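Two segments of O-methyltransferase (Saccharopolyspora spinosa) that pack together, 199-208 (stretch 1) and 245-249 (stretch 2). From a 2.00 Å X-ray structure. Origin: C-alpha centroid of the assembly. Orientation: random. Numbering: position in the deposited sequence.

Stretch 1 199-208: LYPKLSPGGF
Stretch 2, residues 245-249: YWRRS

Stretch 1 runs from a 3-10 segment (Tyr-200 to Lys-202) through a type II turn, Ser-204 to Gly-207 (Gly-207 N to Ser-204 O, 3.0 Å), into a strand antiparallel to Tyr-245 to Arg-247; 648 Å² is buried between them, both sides summed, with Arg-248 (146 Å²) and Phe-208 (94 Å²) covered most. Tyr-245 (phi/psi -154/166, chi1 p) sets its CD2 3.9 Å from Phe-208 CD2, at the edge of the Phe-208 ring. Trp-246 (-144/163, chi1 p) starts away from stretch 1, but its indole returns: Trp-246 NE1 makes a weak hydrogen bond to Tyr-200 OH (3.3 Å), and the Tyr-200 ring and the six-membered ring of Trp-246 meet obliquely, centroids 5.7 Å apart, planes at 45°. Arg-247 (-110/128, chi1 t) forms a non-hydrogen-bonded pair with Phe-208 (-116/137, chi1 m), CA atoms 4.5 Å apart and side chains on the same face. The extended Arg-247 side chain lays its CG over the Phe-208 ring, 4.0 Å from the centroid, and its NE donates a hydrogen bond to Gly-206 O (2.9 Å). Arg-248 (-66/142) closes the backbone ladder: its N donates to Gly-207 O (2.8 Å), while its O accepts from Gly-206 N (2.9 Å). Gly-206 suits the turn because its 82/2 backbone would jam a CB against the preceding carbonyl. The all-t Arg-248 side chain runs across one face of the Tyr-200 ring, long enough to place NH1 2.7 Å from Leu-203 O and 2.9 Å from Tyr-200 O. Exposed Ser-249 ends the contact, its O 3.0 Å from Pro-205 CB.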

ATOM      1  N   LEU A 199      22.137  13.039  20.324  1.00 30.82           N
ATOM      2  CA  LEU A 199      20.755  12.586  20.530  1.00 24.65           C
ATOM      3  C   LEU A 199      20.607  11.452  21.530  1.00 24.89           C
ATOM      4  O   LEU A 199      19.563  11.321  22.166  1.00 25.43           O
ATOM      5  CB  LEU A 199      20.097  12.215  19.193  1.00 31.17           C
ATOM      6  CG  LEU A 199      20.033  13.323  18.140  1.00 30.26           C
ATOM      7  CD1 LEU A 199      19.361  12.779  16.859  1.00 24.36           C
ATOM      8  CD2 LEU A 199      19.290  14.562  18.662  1.00 29.38           C
ATOM      9  N   TYR A 200      21.632  10.622  21.686  1.00 32.37           N
ATOM     10  CA  TYR A 200      21.524   9.558  22.676  1.00 35.20           C
ATOM     11  C   TYR A 200      21.163  10.056  24.072  1.00 34.06           C
ATOM     12  O   TYR A 200      20.389   9.414  24.763  1.00 27.64           O
ATOM     13  CB  TYR A 200      22.798   8.747  22.804  1.00 35.25           C
ATOM     14  CG  TYR A 200      22.578   7.520  23.673  1.00 39.00           C
ATOM     15  CD1 TYR A 200      21.904   6.431  23.169  1.00 31.66           C
ATOM     16  CD2 TYR A 200      23.036   7.460  25.004  1.00 46.89           C
ATOM     17  CE1 TYR A 200      21.688   5.304  23.928  1.00 37.85           C
ATOM     18  CE2 TYR A 200      22.808   6.320  25.790  1.00 36.67           C
ATOM     19  CZ  TYR A 200      22.131   5.238  25.221  1.00 43.36           C
ATOM     20  OH  TYR A 200      21.873   4.065  25.916  1.00 61.85           O
ATOM     21  N   PRO A 201      21.745  11.188  24.499  1.00 34.14           N
ATOM     22  CA  PRO A 201      21.395  11.689  25.839  1.00 35.16           C
ATOM     23  C   PRO A 201      19.904  12.017  25.976  1.00 38.80           C
ATOM     24  O   PRO A 201      19.390  11.965  27.092  1.00 40.35           O
ATOM     25  CB  PRO A 201      22.253  12.956  25.991  1.00 37.58           C
ATOM     26  CG  PRO A 201      23.407  12.778  25.019  1.00 42.15           C
ATOM     27  CD  PRO A 201      22.806  11.987  23.856  1.00 35.89           C
ATOM     28  N   LYS A 202      19.215  12.304  24.867  1.00 30.78           N
ATOM     29  CA  LYS A 202      17.780  12.622  24.907  1.00 25.50           C
ATOM     30  C   LYS A 202      16.899  11.380  24.887  1.00 24.98           C
ATOM     31  O   LYS A 202      15.661  11.472  25.036  1.00 29.52           O
ATOM     32  CB  LYS A 202      17.394  13.518  23.716  1.00 35.02           C
ATOM     33  CG  LYS A 202      17.950  14.920  23.812  1.00 40.31           C
ATOM     34  CD  LYS A 202      18.003  15.634  22.470  1.00 49.66           C
ATOM     35  CE  LYS A 202      18.550  17.058  22.652  1.00 53.59           C
ATOM     36  NZ  LYS A 202      18.958  17.664  21.359  1.00 51.92           N
ATOM     37  N   LEU A 203      17.516  10.229  24.657  1.00 28.28           N
ATOM     38  CA  LEU A 203      16.801   8.968  24.611  1.00 23.58           C
ATOM     39  C   LEU A 203      16.363   8.538  25.989  1.00 32.22           C
ATOM     40  O   LEU A 203      17.193   8.308  26.882  1.00 31.84           O
ATOM     41  CB  LEU A 203      17.671   7.865  24.026  1.00 22.23           C
ATOM     42  CG  LEU A 203      17.003   6.506  23.811  1.00 25.16           C
ATOM     43  CD1 LEU A 203      15.871   6.545  22.750  1.00 26.03           C
ATOM     44  CD2 LEU A 203      18.041   5.469  23.393  1.00 32.50           C
ATOM     45  N   SER A 204      15.054   8.386  26.142  1.00 29.58           N
ATOM     46  CA  SER A 204      14.468   7.923  27.398  1.00 40.49           C
ATOM     47  C   SER A 204      14.958   6.527  27.776  1.00 42.72           C
ATOM     48  O   SER A 204      15.364   5.738  26.903  1.00 40.28           O
ATOM     49  CB  SER A 204      12.933   7.908  27.311  1.00 34.30           C
ATOM     50  OG  SER A 204      12.413   9.167  26.882  1.00 33.88           O
ATOM     51  N   PRO A 205      14.931   6.215  29.086  1.00 41.72           N
ATOM     52  CA  PRO A 205      15.136   4.821  29.472  1.00 43.83           C
ATOM     53  C   PRO A 205      14.024   3.935  28.931  1.00 30.51           C
ATOM     54  O   PRO A 205      12.849   4.317  28.893  1.00 31.34           O
ATOM     55  CB  PRO A 205      15.125   4.864  31.016  1.00 58.57           C
ATOM     56  CG  PRO A 205      14.452   6.133  31.368  1.00 53.82           C
ATOM     57  CD  PRO A 205      14.787   7.094  30.261  1.00 47.89           C
ATOM     58  N   GLY A 206      14.416   2.761  28.474  1.00 27.69           N
ATOM     59  CA  GLY A 206      13.511   1.851  27.803  1.00 29.38           C
ATOM     60  C   GLY A 206      13.330   2.199  26.332  1.00 29.79           C
ATOM     61  O   GLY A 206      12.523   1.561  25.661  1.00 27.52           O
ATOM     62  N   GLY A 207      14.039   3.229  25.858  1.00 30.13           N
ATOM     63  CA  GLY A 207      13.994   3.655  24.458  1.00 24.39           C
ATOM     64  C   GLY A 207      14.985   2.841  23.641  1.00 28.04           C
ATOM     65  O   GLY A 207      15.833   2.152  24.213  1.00 25.77           O
ATOM     66  N   PHE A 208      14.904   2.941  22.319  1.00 24.25           N
ATOM     67  CA  PHE A 208      15.721   2.121  21.428  1.00 20.11           C
ATOM     68  C   PHE A 208      16.682   2.946  20.606  1.00 24.08           C
ATOM     69  O   PHE A 208      16.327   4.013  20.047  1.00 20.30           O
ATOM     70  CB  PHE A 208      14.829   1.342  20.453  1.00 25.11           C
ATOM     71  CG  PHE A 208      14.053   0.226  21.085  1.00 28.75           C
ATOM     72  CD1 PHE A 208      12.790   0.458  21.615  1.00 24.22           C
ATOM     73  CD2 PHE A 208      14.580  -1.075  21.125  1.00 25.37           C
ATOM     74  CE1 PHE A 208      12.072  -0.565  22.206  1.00 24.47           C
ATOM     75  CE2 PHE A 208      13.864  -2.101  21.703  1.00 27.46           C
ATOM     76  CZ  PHE A 208      12.604  -1.856  22.244  1.00 26.07           C
ATOM     77  N   TYR A 245      20.652  -3.259  17.048  1.00 21.18           N
ATOM     78  CA  TYR A 245      20.041  -2.281  17.919  1.00 16.28           C
ATOM     79  C   TYR A 245      20.261  -2.649  19.367  1.00 20.60           C
ATOM     80  O   TYR A 245      20.674  -3.783  19.703  1.00 19.38           O
ATOM     81  CB  TYR A 245      18.539  -2.197  17.624  1.00 13.59           C
ATOM     82  CG  TYR A 245      17.756  -3.389  18.090  1.00 22.20           C
ATOM     83  CD1 TYR A 245      17.682  -4.556  17.312  1.00 21.13           C
ATOM     84  CD2 TYR A 245      17.097  -3.371  19.308  1.00 37.44           C
ATOM     85  CE1 TYR A 245      16.945  -5.667  17.728  1.00 21.12           C
ATOM     86  CE2 TYR A 245      16.362  -4.479  19.749  1.00 40.41           C
ATOM     87  CZ  TYR A 245      16.287  -5.620  18.957  1.00 39.94           C
ATOM     88  OH  TYR A 245      15.550  -6.699  19.400  1.00 49.07           O
ATOM     89  N   TRP A 246      20.002  -1.684  20.232  1.00 27.10           N
ATOM     90  CA  TRP A 246      19.912  -1.997  21.641  1.00 29.16           C
ATOM     91  C   TRP A 246      18.865  -1.152  22.285  1.00 23.45           C
ATOM     92  O   TRP A 246      18.411  -0.133  21.722  1.00 17.97           O
ATOM     93  CB  TRP A 246      21.275  -1.876  22.335  1.00 30.24           C
ATOM     94  CG  TRP A 246      21.720  -0.504  22.805  1.00 30.30           C
ATOM     95  CD1 TRP A 246      21.407   0.101  23.989  1.00 27.29           C
ATOM     96  CD2 TRP A 246      22.607   0.397  22.115  1.00 28.53           C
ATOM     97  NE1 TRP A 246      22.033   1.330  24.072  1.00 32.72           N
ATOM     98  CE2 TRP A 246      22.778   1.527  22.939  1.00 28.74           C
ATOM     99  CE3 TRP A 246      23.264   0.352  20.883  1.00 30.07           C
ATOM    100  CZ2 TRP A 246      23.580   2.605  22.568  1.00 31.26           C
ATOM    101  CZ3 TRP A 246      24.064   1.418  20.522  1.00 32.46           C
ATOM    102  CH2 TRP A 246      24.223   2.526  21.366  1.00 26.85           C
ATOM    103  N   ARG A 247      18.461  -1.601  23.466  1.00 20.85           N
ATOM    104  CA  ARG A 247      17.466  -0.891  24.268  1.00 21.12           C
ATOM    105  C   ARG A 247      18.105  -0.277  25.509  1.00 30.62           C
ATOM    106  O   ARG A 247      18.779  -0.949  26.275  1.00 27.52           O
ATOM    107  CB  ARG A 247      16.354  -1.860  24.679  1.00 27.89           C
ATOM    108  CG  ARG A 247      15.110  -1.147  25.232  1.00 29.54           C
ATOM    109  CD  ARG A 247      13.966  -2.088  25.570  1.00 31.53           C
ATOM    110  NE  ARG A 247      12.734  -1.322  25.772  1.00 30.97           N
ATOM    111  CZ  ARG A 247      11.508  -1.838  25.822  1.00 29.00           C
ATOM    112  NH1 ARG A 247      11.309  -3.131  25.650  1.00 33.82           N
ATOM    113  NH2 ARG A 247      10.461  -1.044  26.000  1.00 24.62           N
ATOM    114  N   ARG A 248      17.882   1.003  25.732  1.00 20.00           N
ATOM    115  CA  ARG A 248      18.368   1.633  26.954  1.00 24.82           C
ATOM    116  C   ARG A 248      17.672   1.088  28.223  1.00 40.09           C
ATOM    117  O   ARG A 248      16.470   0.786  28.225  1.00 33.96           O
ATOM    118  CB  ARG A 248      18.226   3.145  26.840  1.00 35.80           C
ATOM    119  CG  ARG A 248      18.972   3.912  27.895  1.00 38.18           C
ATOM    120  CD  ARG A 248      19.005   5.363  27.557  1.00 34.31           C
ATOM    121  NE  ARG A 248      19.922   6.054  28.436  1.00 53.57           N
ATOM    122  CZ  ARG A 248      20.329   7.294  28.249  1.00 54.57           C
ATOM    123  NH1 ARG A 248      19.885   7.980  27.209  1.00 40.83           N
ATOM    124  NH2 ARG A 248      21.185   7.840  29.103  1.00 60.58           N
ATOM    125  N   SER A 249      18.463   0.952  29.291  1.00 49.12           N
ATOM    126  CA  SER A 249      18.030   0.397  30.591  1.00 51.58           C
ATOM    127  C   SER A 249      16.743   0.988  31.189  1.00 36.27           C
ATOM    128  O   SER A 249      16.480   2.194  31.083  1.00 44.56           O
ATOM    129  CB  SER A 249      19.158   0.590  31.615  1.00 58.55           C
ATOM    130  OG  SER A 249      19.357   1.975  31.878  1.00 65.75           O
TER